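Local coordinates for MaoC family protein (Mycobacterium tuberculosis H37Rv, PDB 3KHP) that probably dehydrates (3R)-3-hydroxyacyl thioesters, as a double hotdog protein of the MaoC and hydratase 2 family, at residues 236-248 with 273-287. Numbering follows the deposited sequence. Where two conformers were deposited one is given.
Sequences GVAGRALVAELGG and TVIWRTEPGRAVFRT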
loop_
_atom_site.group_PDB
_atom_site.type_symbol
_atom_site.label_atom_id
_atom_site.label_comp_id
_atom_site.label_asym_id
_atom_site.label_seq_id
_atom_site.Cartn_x
_atom_site.Cartn_y
_atom_site.Cartn_z
ATOM N N GLY A 236 9.929 8.324 -6.485
ATOM C CA GLY A 236 9.301 7.234 -7.244
ATOM C C GLY A 236 8.313 7.713 -8.306
ATOM O O GLY A 236 8.198 7.099 -9.361
ATOM N N VAL A 237 7.603 8.806 -8.033
ATOM C CA VAL A 237 6.645 9.342 -8.997
ATOM C C VAL A 237 7.407 9.916 -10.187
ATOM O O VAL A 237 7.124 9.559 -11.326
ATOM C CB VAL A 237 5.708 10.408 -8.416
ATOM C CG1 VAL A 237 4.862 10.975 -9.518
ATOM C CG2 VAL A 237 4.799 9.818 -7.277
ATOM N N ALA A 238 8.407 10.757 -9.915
ATOM C CA ALA A 238 9.275 11.250 -10.980
ATOM C C ALA A 238 9.872 10.051 -11.723
ATOM O O ALA A 238 10.008 10.088 -12.936
ATOM C CB ALA A 238 10.378 12.153 -10.454
ATOM N N GLY A 239 10.219 9.000 -10.991
ATOM C CA GLY A 239 10.768 7.786 -11.596
ATOM C C GLY A 239 9.845 7.101 -12.616
ATOM O O GLY A 239 10.309 6.543 -13.606
ATOM N N ARG A 240 8.546 7.128 -12.339
ATOM C CA ARG A 240 7.544 6.588 -13.243
ATOM C C ARG A 240 7.478 7.448 -14.488
ATOM O O ARG A 240 7.405 6.922 -15.606
ATOM C CB ARG A 240 6.156 6.564 -12.602
ATOM C CG ARG A 240 5.894 5.400 -11.694
ATOM C CD ARG A 240 4.402 5.036 -11.667
ATOM N NE ARG A 240 3.683 6.038 -10.927
ATOM C CZ ARG A 240 2.685 6.787 -11.359
ATOM N NH1 ARG A 240 2.176 6.674 -12.583
ATOM N NH2 ARG A 240 2.180 7.683 -10.517
ATOM N N ALA A 241 7.481 8.765 -14.297
ATOM C CA ALA A 241 7.485 9.676 -15.437
ATOM C C ALA A 241 8.720 9.420 -16.326
ATOM O O ALA A 241 8.629 9.493 -17.551
ATOM C CB ALA A 241 7.422 11.088 -14.993
ATOM N N LEU A 242 9.856 9.081 -15.728
ATOM C CA LEU A 242 11.063 8.919 -16.527
ATOM C C LEU A 242 11.049 7.587 -17.263
ATOM O O LEU A 242 11.454 7.511 -18.408
ATOM C CB LEU A 242 12.319 9.078 -15.660
ATOM C CG LEU A 242 12.413 10.447 -14.980
ATOM C CD1 LEU A 242 13.430 10.399 -13.834
ATOM C CD2 LEU A 242 12.742 11.601 -15.970
ATOM N N VAL A 243 10.569 6.544 -16.594
ATOM C CA VAL A 243 10.370 5.271 -17.213
ATOM C C VAL A 243 9.474 5.359 -18.451
ATOM O O VAL A 243 9.784 4.751 -19.478
ATOM C CB VAL A 243 9.765 4.304 -16.235
ATOM C CG1 VAL A 243 9.179 3.048 -16.964
ATOM C CG2 VAL A 243 10.815 3.919 -15.230
ATOM N N ALA A 244 8.397 6.137 -18.366
ATOM C CA ALA A 244 7.497 6.314 -19.492
ATOM C C ALA A 244 8.156 7.097 -20.640
ATOM O O ALA A 244 8.174 6.643 -21.790
ATOM C CB ALA A 244 6.177 7.002 -19.049
ATOM N N GLU A 245 8.663 8.274 -20.331
ATOM C CA GLU A 245 9.109 9.196 -21.367
ATOM C C GLU A 245 10.423 8.793 -22.050
ATOM O O GLU A 245 10.531 8.938 -23.251
ATOM C CB GLU A 245 9.308 10.589 -20.788
ATOM C CG GLU A 245 10.016 11.545 -21.771
ATOM C CD GLU A 245 9.219 11.760 -23.059
ATOM O OE1 GLU A 245 8.001 11.549 -23.044
ATOM O OE2 GLU A 245 9.796 12.162 -24.077
ATOM N N LEU A 246 11.409 8.366 -21.252
ATOM C CA LEU A 246 12.774 8.046 -21.694
ATOM C C LEU A 246 13.022 6.568 -21.803
ATOM O O LEU A 246 13.835 6.145 -22.598
ATOM C CB LEU A 246 13.817 8.581 -20.683
ATOM C CG LEU A 246 13.855 10.095 -20.415
ATOM C CD1 LEU A 246 14.813 10.440 -19.251
ATOM C CD2 LEU A 246 14.204 10.858 -21.714
ATOM N N GLY A 247 12.361 5.772 -20.972
ATOM C CA GLY A 247 12.581 4.336 -21.003
ATOM C C GLY A 247 11.582 3.553 -21.854
ATOM O O GLY A 247 11.633 2.345 -21.915
ATOM N N GLY A 248 10.641 4.256 -22.456
ATOM C CA GLY A 248 9.690 3.635 -23.342
ATOM C C GLY A 248 8.766 2.737 -22.574
ATOM O O GLY A 248 8.248 1.774 -23.120
ATOM N N THR A 273 7.007 16.527 -13.982
ATOM C CA THR A 273 8.393 16.247 -14.230
ATOM C C THR A 273 8.810 16.751 -15.618
ATOM O O THR A 273 8.334 16.265 -16.636
ATOM C CB THR A 273 8.652 14.798 -14.074
ATOM O OG1 THR A 273 8.279 14.443 -12.756
ATOM C CG2 THR A 273 10.107 14.500 -14.244
ATOM N N VAL A 274 9.680 17.751 -15.618
ATOM C CA VAL A 274 10.171 18.392 -16.823
ATOM C C VAL A 274 11.533 17.849 -17.173
ATOM O O VAL A 274 12.430 17.812 -16.351
ATOM C CB VAL A 274 10.232 19.943 -16.697
ATOM C CG1 VAL A 274 8.861 20.506 -16.890
ATOM C CG2 VAL A 274 10.833 20.399 -15.361
ATOM N N ILE A 275 11.666 17.413 -18.411
ATOM C CA ILE A 275 12.790 16.613 -18.811
ATOM C C ILE A 275 13.473 17.271 -20.019
ATOM O O ILE A 275 12.810 17.899 -20.846
ATOM C CB ILE A 275 12.326 15.204 -19.178
ATOM C CG1 ILE A 275 11.534 14.570 -18.012
ATOM C CG2 ILE A 275 13.517 14.337 -19.580
ATOM C CD1 ILE A 275 10.871 13.231 -18.362
ATOM N N TRP A 276 14.795 17.118 -20.099
ATOM C CA TRP A 276 15.589 17.610 -21.214
ATOM C C TRP A 276 16.508 16.503 -21.617
ATOM O O TRP A 276 17.341 16.080 -20.789
ATOM C CB TRP A 276 16.476 18.794 -20.797
ATOM C CG TRP A 276 15.782 20.069 -20.527
ATOM C CD1 TRP A 276 15.656 21.120 -21.378
ATOM C CD2 TRP A 276 15.145 20.460 -19.313
ATOM N NE1 TRP A 276 14.962 22.145 -20.775
ATOM C CE2 TRP A 276 14.637 21.759 -19.505
ATOM C CE3 TRP A 276 14.949 19.842 -18.083
ATOM C CZ2 TRP A 276 13.946 22.435 -18.517
ATOM C CZ3 TRP A 276 14.268 20.530 -17.103
ATOM C CH2 TRP A 276 13.779 21.803 -17.322
ATOM N N ARG A 277 16.378 16.025 -22.858
ATOM C CA ARG A 277 17.339 15.074 -23.416
ATOM C C ARG A 277 18.622 15.825 -23.746
ATOM O O ARG A 277 18.609 16.826 -24.453
ATOM C CB ARG A 277 16.783 14.389 -24.670
ATOM C CG ARG A 277 15.693 13.384 -24.364
ATOM C CD ARG A 277 15.084 12.819 -25.624
ATOM N NE ARG A 277 14.166 11.721 -25.334
ATOM C CZ ARG A 277 12.865 11.874 -25.115
ATOM N NH1 ARG A 277 12.312 13.083 -25.152
ATOM N NH2 ARG A 277 12.114 10.812 -24.863
ATOM N N THR A 278 19.730 15.366 -23.218
ATOM C CA THR A 278 20.964 16.110 -23.398
ATOM C C THR A 278 21.947 15.416 -24.322
ATOM O O THR A 278 22.621 16.053 -25.075
ATOM C CB THR A 278 21.650 16.418 -22.026
ATOM O OG1 THR A 278 21.989 15.196 -21.379
ATOM C CG2 THR A 278 20.741 17.238 -21.147
ATOM N N GLU A 279 22.013 14.106 -24.279
ATOM C CA GLU A 279 23.096 13.402 -24.928
ATOM C C GLU A 279 22.610 11.980 -25.022
ATOM O O GLU A 279 21.998 11.490 -24.086
ATOM C CB GLU A 279 24.335 13.504 -24.033
ATOM C CG GLU A 279 25.545 12.632 -24.408
ATOM C CD GLU A 279 26.621 12.669 -23.330
ATOM O OE1 GLU A 279 26.869 13.766 -22.782
ATOM O OE2 GLU A 279 27.207 11.611 -23.022
ATOM N N PRO A 280 22.874 11.301 -26.141
ATOM C CA PRO A 280 22.306 9.966 -26.177
ATOM C C PRO A 280 22.472 9.272 -24.830
ATOM O O PRO A 280 23.563 9.247 -24.260
ATOM C CB PRO A 280 23.108 9.259 -27.281
ATOM C CG PRO A 280 23.623 10.370 -28.163
ATOM C CD PRO A 280 23.832 11.549 -27.238
ATOM N N GLY A 281 21.371 8.741 -24.321
ATOM C CA GLY A 281 21.358 7.970 -23.088
ATOM C C GLY A 281 21.418 8.784 -21.802
ATOM O O GLY A 281 21.602 8.214 -20.751
ATOM N N ARG A 282 21.249 10.099 -21.894
ATOM C CA ARG A 282 21.374 10.972 -20.746
ATOM C C ARG A 282 20.327 12.035 -20.788
ATOM O O ARG A 282 20.000 12.555 -21.851
ATOM C CB ARG A 282 22.716 11.713 -20.715
ATOM C CG ARG A 282 23.954 10.857 -20.707
ATOM C CD ARG A 282 24.487 10.681 -19.320
ATOM N NE ARG A 282 25.780 9.970 -19.296
ATOM C CZ ARG A 282 25.939 8.668 -19.553
ATOM N NH1 ARG A 282 24.904 7.894 -19.873
ATOM N NH2 ARG A 282 27.149 8.133 -19.490
ATOM N N ALA A 283 19.839 12.413 -19.619
ATOM C CA ALA A 283 18.914 13.515 -19.557
ATOM C C ALA A 283 19.020 14.179 -18.201
ATOM O O ALA A 283 19.603 13.608 -17.283
ATOM C CB ALA A 283 17.491 13.017 -19.798
ATOM N N VAL A 284 18.423 15.365 -18.090
ATOM C CA VAL A 284 18.308 16.051 -16.833
ATOM C C VAL A 284 16.856 16.390 -16.607
ATOM O O VAL A 284 16.084 16.425 -17.561
ATOM C CB VAL A 284 19.206 17.330 -16.766
ATOM C CG1 VAL A 284 20.670 16.936 -16.817
ATOM C CG2 VAL A 284 18.862 18.334 -17.880
ATOM N N PHE A 285 16.480 16.635 -15.356
ATOM C CA PHE A 285 15.089 16.937 -15.043
ATOM C C PHE A 285 14.853 17.698 -13.753
ATOM O O PHE A 285 15.706 17.786 -12.888
ATOM C CB PHE A 285 14.250 15.638 -15.016
ATOM C CG PHE A 285 14.481 14.788 -13.790
ATOM C CD1 PHE A 285 13.647 14.907 -12.682
ATOM C CD2 PHE A 285 15.546 13.904 -13.725
ATOM C CE1 PHE A 285 13.851 14.126 -11.543
ATOM C CE2 PHE A 285 15.762 13.136 -12.598
ATOM C CZ PHE A 285 14.917 13.242 -11.499
ATOM N N ARG A 286 13.651 18.240 -13.644
ATOM C CA ARG A 286 13.116 18.692 -12.381
ATOM C C ARG A 286 11.716 18.171 -12.237
ATOM O O ARG A 286 11.047 17.894 -13.229
ATOM C CB ARG A 286 13.039 20.205 -12.311
ATOM C CG ARG A 286 14.354 20.884 -12.337
ATOM C CD ARG A 286 14.221 22.378 -11.951
ATOM N NE ARG A 286 14.238 23.218 -13.129
ATOM C CZ ARG A 286 15.318 23.813 -13.641
ATOM N NH1 ARG A 286 16.518 23.699 -13.083
ATOM N NH2 ARG A 286 15.181 24.537 -14.736
ATOM N N THR A 287 11.269 18.093 -10.987
ATOM C CA THR A 287 9.857 17.904 -10.689
ATOM C C THR A 287 9.343 19.115 -9.923
ATOM O O THR A 287 10.028 19.598 -9.053
ATOM C CB THR A 287 9.674 16.619 -9.929
ATOM O OG1 THR A 287 10.262 15.565 -10.708
ATOM C CG2 THR A 287 8.211 16.334 -9.697
HETATM O O HOH W 1 13.617 7.692 -24.864
#
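Leu242 reaches from helix 231-245 into the concave side of the sheet and touches both strands of a beta hairpin. This is the hotdog fold of the MaoC-like domain, an antiparallel sheet wrapped round a central helix. CD1 of Leu242 sits over one face of the Phe285 ring, 4.0 Å from its centroid and 19° off the ring normal, a CH-pi contact. CD2 turns to the neighbouring strand and meets Ile275 CD1 at 3.4 Å, tighter than usual for two methyls. The ring also packs on Ile257 and Ala259 of strand 254-261.

One turn later, Leu246 CD1 rests on Ala283 CB at 3.8 Å and also touches Ile275 CG2. Toward the start of the segment the helix comes closer to the sheet, and small side chains face it. Ala238 CB packs against Thr287 OG1 at 3.4 Å, and Ala241 CB against Thr273 CB. The two threonines bridge the hairpin strands, with Thr287 OG1 donating to Thr273 OG1.

The polar edge lies at the C-terminal end of the helix. Glu245 CG is anti to the backbone N (chi1 170°), and the chain bends at chi2 across Ile275 CD1 toward Arg277. The backbone N of Arg277 is hydrogen-bonded to Asp187 OD2. Arg277 has two conformers. In the one described, Leu246 CD2 lies over one face of the guanidinium, toward its rim. The carboxylate and guanidinium planes stand 70° apart. In this conformer both terminal nitrogens of Arg277 meet a single oxygen, Glu245 OE2, in a salt bridge of two bent hydrogen bonds: NH1 at 2.9 Å on its anti lone pair, NH2 at 2.8 Å from above the carboxylate plane.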